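Long-range contacts in putative modulator of DNA gyrase (Bacteroides thetaiotaomicron, PDB 1VPB), which is of unconfirmed function but is probably a metallopeptidase of the U62 (PmbA/TldD) family: residues 291-296 with 321-326; 281-286 with 328-333. One frame throughout, in Å; residues are numbered along the deposited sequence.

Following the chain from the N terminus, residues 281-286 come first, in the loop between helix 269-273 and strand 294-296. The chain then runs through 291-296, makes a long excursion and returns antiparallel at 321-326, so contact 1 closes an inner loop. After the tight turn and the short strand 326-327, residues 328-333 meet 281-286, so that contact 2 closes an outer loop with contact 1 nested inside it. The centres of the contacts lie about 11 Å apart, and a probable hydrogen bond from N328 N to I321 O links the two. Contact 1 pairs two neighbouring strands of a small mixed sheet; contact 2 packs the loop before strand 294-296 on the connection from strand 326-327 to helix 334-340.

Contact 1. Residues 291-296 with 321-326; sequences RLTLTD and IFDKGV
One methyl of L292 sits over the middle of the F322 ring, CD2 standing 3.7 Å from the ring centroid and close to the ring normal, a CH-pi contact. L292 reaches it because CG lies anti to the backbone N (chi1 179°). At the edge of the same ring comes L294, whose side chain runs alongside those of F322 and I321. A single methyl lies beside both, L294 CD2 meeting I321 CG2 at 4.0 Å and F322 CD2 at 4.2 Å.

Beneath the side chains lies the backbone pairing. L294 N donates nearly straight (168°) to a lone pair of F322 O at 2.9 Å, while L294 O is gripped by two donors, F322 N at 3.1 Å and I321 N at 2.9 Å. I321 and F322 thus both face L294 in a classic beta bulge of an antiparallel pair, where the chain also turns a corner. Beyond it D323 to V326 form a type I' turn, which presents G325 N to L292 O (3.0 Å). Glycine suits that place, since a side chain here would jam against the carbonyl O of K324. K324 N is accepted by T293 OG1 at 3.0 Å, the hydroxyl being set beside its own backbone N, and a water joins OG1 to K324 NZ.

Farther out, M354 of strand 352-354 packs on both leucines, and helix 256-265 lays L260 and I264 on L294 and M263 on F322. The carboxylate of D296 takes the backbone N-H groups of S350 and I351.

Contact 2. Residues 281-286 with 328-333; sequences NKLNEK and NTYFID
The apolar part of this surface contact is carried by L283 against Y330, whose side chains cross obliquely. L283 CB lies 3.7 Å from Y330 CE2, and CD1 stands over one face of the ring, 4.2 Å above its plane and offset toward the rim. CG is anti to the backbone N (chi1 -172°), which carries CD1 on to the backbone, 3.5 Å from N328 C. A flat aromatic offers leucine a broad surface, and L267 packs on Y330 too.

Direct polar contact is made by two asparagines meeting at about a right angle. N284 ND2 donates to a lone pair of N328 OD1 at 3.3 Å; the acceptor lies in the amide plane of N284, but the bond is bent (136°) and the two amide planes are turned 44° apart. N328 ND2 bonds S320 OG.

Two waters reinforce this pair. One accepts from N284 ND2 and donates to N328 O; the other takes a weak bond from ND2 and donates to N328 OD1. With only two hydrogens on ND2, that weak bond and the bent direct one probably share one.

At its tip Y330 OH is hydrogen-bonded to L279 O, with N281 N 3.2 Å from OH at the ring edge. An alanine in place of Y330 would probably loosen the 281-286 loop, losing both the surface under L283 and the tie to L279.

Backbone bonding shapes 281-286: E285 N donates to K282 O at 3.0 Å, closing a type II beta turn in which N284 takes up positive phi, a conformation asparagine tolerates well. N284 and E285 form backbone hydrogen bonds with L327. A type II turn is thus docked on the connection from strand 326-327 to helix 334-340.

Contact 1. Residues 291-296 with 321-326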
# COMPACT_ATOMS: atom_id res chain seq x y z
N ARG A 291 -2.30 31.84 17.97
CA ARG A 291 -2.39 31.91 16.50
C ARG A 291 -2.98 30.68 15.87
O ARG A 291 -3.18 30.68 14.66
CB ARG A 291 -1.00 32.22 15.89
CG ARG A 291 -0.35 33.49 16.34
CD ARG A 291 -0.73 34.77 15.64
NE ARG A 291 -2.17 34.99 15.60
CZ ARG A 291 -2.95 35.43 16.60
NH1 ARG A 291 -2.47 35.71 17.80
NH2 ARG A 291 -4.26 35.59 16.36
N LEU A 292 -3.21 29.62 16.64
CA LEU A 292 -3.82 28.39 16.11
C LEU A 292 -5.32 28.38 16.34
O LEU A 292 -5.81 28.06 17.40
CB LEU A 292 -3.22 27.14 16.75
CG LEU A 292 -3.78 25.76 16.32
CD1 LEU A 292 -3.67 25.64 14.80
CD2 LEU A 292 -3.08 24.60 17.01
N THR A 293 -6.03 28.71 15.28
CA THR A 293 -7.45 28.54 15.19
C THR A 293 -7.76 27.69 13.98
O THR A 293 -7.32 27.95 12.85
CB THR A 293 -8.13 29.95 15.11
OG1 THR A 293 -7.91 30.62 16.34
CG2 THR A 293 -9.62 29.82 14.98
N LEU A 294 -8.54 26.65 14.24
CA LEU A 294 -8.77 25.58 13.31
C LEU A 294 -10.20 25.13 13.47
O LEU A 294 -10.64 24.82 14.56
CB LEU A 294 -7.84 24.41 13.61
CG LEU A 294 -7.83 23.29 12.56
CD1 LEU A 294 -7.20 23.67 11.22
CD2 LEU A 294 -7.11 22.07 13.14
N THR A 295 -10.95 25.11 12.36
CA THR A 295 -12.33 24.64 12.38
C THR A 295 -12.49 23.50 11.40
O THR A 295 -11.76 23.38 10.39
CB THR A 295 -13.34 25.75 12.06
OG1 THR A 295 -12.98 26.32 10.81
CG2 THR A 295 -13.25 26.89 13.03
N ASP A 296 -13.52 22.70 11.65
CA ASP A 296 -13.99 21.69 10.70
C ASP A 296 -15.22 22.28 10.02
O ASP A 296 -16.14 22.72 10.70
CB ASP A 296 -14.37 20.40 11.48
CG ASP A 296 -14.69 19.23 10.60
OD1 ASP A 296 -14.35 19.18 9.39
OD2 ASP A 296 -15.32 18.29 11.12
N ILE A 321 -12.14 23.20 16.38
CA ILE A 321 -11.13 22.23 16.84
C ILE A 321 -10.18 22.92 17.79
O ILE A 321 -10.07 22.49 18.96
CB ILE A 321 -10.40 21.59 15.67
CG1 ILE A 321 -11.40 20.78 14.84
CG2 ILE A 321 -9.25 20.69 16.19
CD1 ILE A 321 -10.90 20.34 13.52
N PHE A 322 -9.55 24.00 17.32
CA PHE A 322 -8.79 24.89 18.21
C PHE A 322 -9.34 26.31 18.06
O PHE A 322 -9.55 26.78 16.92
CB PHE A 322 -7.32 24.92 17.80
CG PHE A 322 -6.57 23.68 18.14
CD1 PHE A 322 -6.04 23.53 19.40
CD2 PHE A 322 -6.34 22.71 17.18
CE1 PHE A 322 -5.31 22.40 19.73
CE2 PHE A 322 -5.66 21.55 17.51
CZ PHE A 322 -5.14 21.40 18.79
N ASP A 323 -9.52 26.96 19.20
CA ASP A 323 -9.88 28.39 19.25
C ASP A 323 -8.77 29.11 20.01
O ASP A 323 -8.66 28.99 21.24
CB ASP A 323 -11.24 28.49 19.92
CG ASP A 323 -11.73 29.91 20.05
OD1 ASP A 323 -11.13 30.84 19.48
OD2 ASP A 323 -12.73 30.16 20.73
N LYS A 324 -7.91 29.78 19.25
CA LYS A 324 -6.79 30.50 19.79
C LYS A 324 -6.03 29.61 20.78
O LYS A 324 -5.71 30.01 21.89
CB LYS A 324 -7.28 31.80 20.47
CG LYS A 324 -7.79 32.85 19.45
CD LYS A 324 -8.28 34.12 20.15
CE LYS A 324 -9.14 34.96 19.22
NZ LYS A 324 -8.46 35.33 17.95
N GLY A 325 -5.77 28.38 20.35
CA GLY A 325 -4.91 27.46 21.09
C GLY A 325 -5.60 26.54 22.06
O GLY A 325 -4.98 25.64 22.62
N VAL A 326 -6.90 26.77 22.27
CA VAL A 326 -7.68 25.93 23.17
C VAL A 326 -8.26 24.80 22.33
O VAL A 326 -8.92 25.04 21.31
CB VAL A 326 -8.80 26.71 23.83
CG1 VAL A 326 -9.73 25.77 24.63
CG2 VAL A 326 -8.22 27.80 24.70
O HOH W 1 -9.22 33.25 16.16

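Contact 2. Residues 281-286 with 328-333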
# COMPACT_ATOMS: atom_id res chain seq x y z
N ASN A 281 -6.92 13.84 27.64
CA ASN A 281 -7.06 14.74 28.81
C ASN A 281 -6.66 16.20 28.56
O ASN A 281 -6.32 16.92 29.49
CB ASN A 281 -6.26 14.22 30.03
CG ASN A 281 -6.73 12.86 30.51
OD1 ASN A 281 -7.92 12.49 30.36
ND2 ASN A 281 -5.81 12.10 31.09
N LYS A 282 -6.67 16.62 27.32
CA LYS A 282 -6.33 18.02 27.00
C LYS A 282 -7.55 18.80 26.51
O LYS A 282 -7.42 19.98 26.16
CB LYS A 282 -5.28 18.05 25.93
CG LYS A 282 -3.96 17.31 26.23
CD LYS A 282 -3.27 17.75 27.43
CE LYS A 282 -1.95 16.98 27.54
NZ LYS A 282 -1.55 16.85 28.95
N LEU A 283 -8.74 18.19 26.51
CA LEU A 283 -9.92 18.84 25.99
C LEU A 283 -10.18 20.09 26.81
O LEU A 283 -10.11 20.06 28.03
CB LEU A 283 -11.13 17.89 25.97
CG LEU A 283 -12.40 18.37 25.28
CD1 LEU A 283 -12.20 18.53 23.76
CD2 LEU A 283 -13.51 17.39 25.52
N ASN A 284 -10.48 21.19 26.11
CA ASN A 284 -10.78 22.47 26.71
C ASN A 284 -9.62 23.06 27.50
O ASN A 284 -9.82 23.98 28.27
CB ASN A 284 -12.08 22.42 27.54
CG ASN A 284 -13.28 21.92 26.71
OD1 ASN A 284 -13.92 20.98 27.13
ND2 ASN A 284 -13.51 22.50 25.52
N GLU A 285 -8.41 22.61 27.21
CA GLU A 285 -7.23 23.22 27.78
C GLU A 285 -6.50 24.09 26.77
O GLU A 285 -6.59 23.90 25.55
CB GLU A 285 -6.26 22.14 28.28
CG GLU A 285 -6.82 21.19 29.34
CD GLU A 285 -7.15 21.84 30.68
OE1 GLU A 285 -6.74 22.98 31.00
OE2 GLU A 285 -7.88 21.19 31.44
N LYS A 286 -5.74 25.03 27.31
CA LYS A 286 -5.04 26.03 26.51
C LYS A 286 -3.67 25.46 26.17
O LYS A 286 -2.65 25.83 26.80
CB LYS A 286 -4.92 27.34 27.30
CG LYS A 286 -4.84 28.58 26.44
CD LYS A 286 -3.70 28.64 25.45
CE LYS A 286 -3.67 30.02 24.75
NZ LYS A 286 -2.61 30.21 23.73
N ASN A 328 -10.91 22.14 21.42
CA ASN A 328 -12.33 22.10 21.69
C ASN A 328 -13.11 20.86 21.25
O ASN A 328 -14.30 20.77 21.55
CB ASN A 328 -13.02 23.32 21.08
CG ASN A 328 -12.79 24.58 21.90
OD1 ASN A 328 -12.66 24.54 23.12
ND2 ASN A 328 -12.76 25.71 21.22
N THR A 329 -12.48 19.98 20.48
CA THR A 329 -13.14 18.80 19.89
C THR A 329 -12.26 17.57 19.90
O THR A 329 -11.07 17.65 19.58
CB THR A 329 -13.47 19.11 18.42
OG1 THR A 329 -14.44 20.15 18.36
CG2 THR A 329 -14.16 17.94 17.74
N TYR A 330 -12.88 16.41 20.21
CA TYR A 330 -12.34 15.13 19.80
C TYR A 330 -13.28 14.56 18.72
O TYR A 330 -14.46 14.95 18.64
CB TYR A 330 -12.32 14.19 20.98
CG TYR A 330 -11.35 14.47 22.09
CD1 TYR A 330 -10.02 14.77 21.84
CD2 TYR A 330 -11.74 14.32 23.41
CE1 TYR A 330 -9.09 14.93 22.91
CE2 TYR A 330 -10.84 14.50 24.44
CZ TYR A 330 -9.52 14.81 24.18
OH TYR A 330 -8.65 15.00 25.26
N PHE A 331 -12.77 13.60 17.93
CA PHE A 331 -13.52 12.98 16.86
C PHE A 331 -13.86 11.55 17.30
O PHE A 331 -13.05 10.67 17.09
CB PHE A 331 -12.77 13.02 15.55
CG PHE A 331 -12.66 14.40 14.98
CD1 PHE A 331 -13.78 14.97 14.38
CD2 PHE A 331 -11.49 15.13 15.05
CE1 PHE A 331 -13.73 16.27 13.91
CE2 PHE A 331 -11.47 16.44 14.57
CZ PHE A 331 -12.58 16.98 14.02
N ILE A 332 -15.01 11.41 17.93
CA ILE A 332 -15.40 10.16 18.62
C ILE A 332 -16.62 9.56 17.96
O ILE A 332 -17.68 10.16 17.96
CB ILE A 332 -15.66 10.43 20.04
CG1 ILE A 332 -14.44 11.12 20.68
CG2 ILE A 332 -15.83 9.10 20.79
CD1 ILE A 332 -14.64 11.45 22.09
N ASP A 333 -16.47 8.37 17.38
CA ASP A 333 -17.62 7.71 16.81
C ASP A 333 -18.45 6.98 17.88
O ASP A 333 -18.15 6.99 19.09
CB ASP A 333 -17.22 6.76 15.67
CG ASP A 333 -16.58 5.49 16.17
OD1 ASP A 333 -16.18 5.40 17.36
OD2 ASP A 333 -16.35 4.60 15.35
O HOH W 2 -15.54 21.70 23.77
O HOH W 3 -13.27 25.41 25.74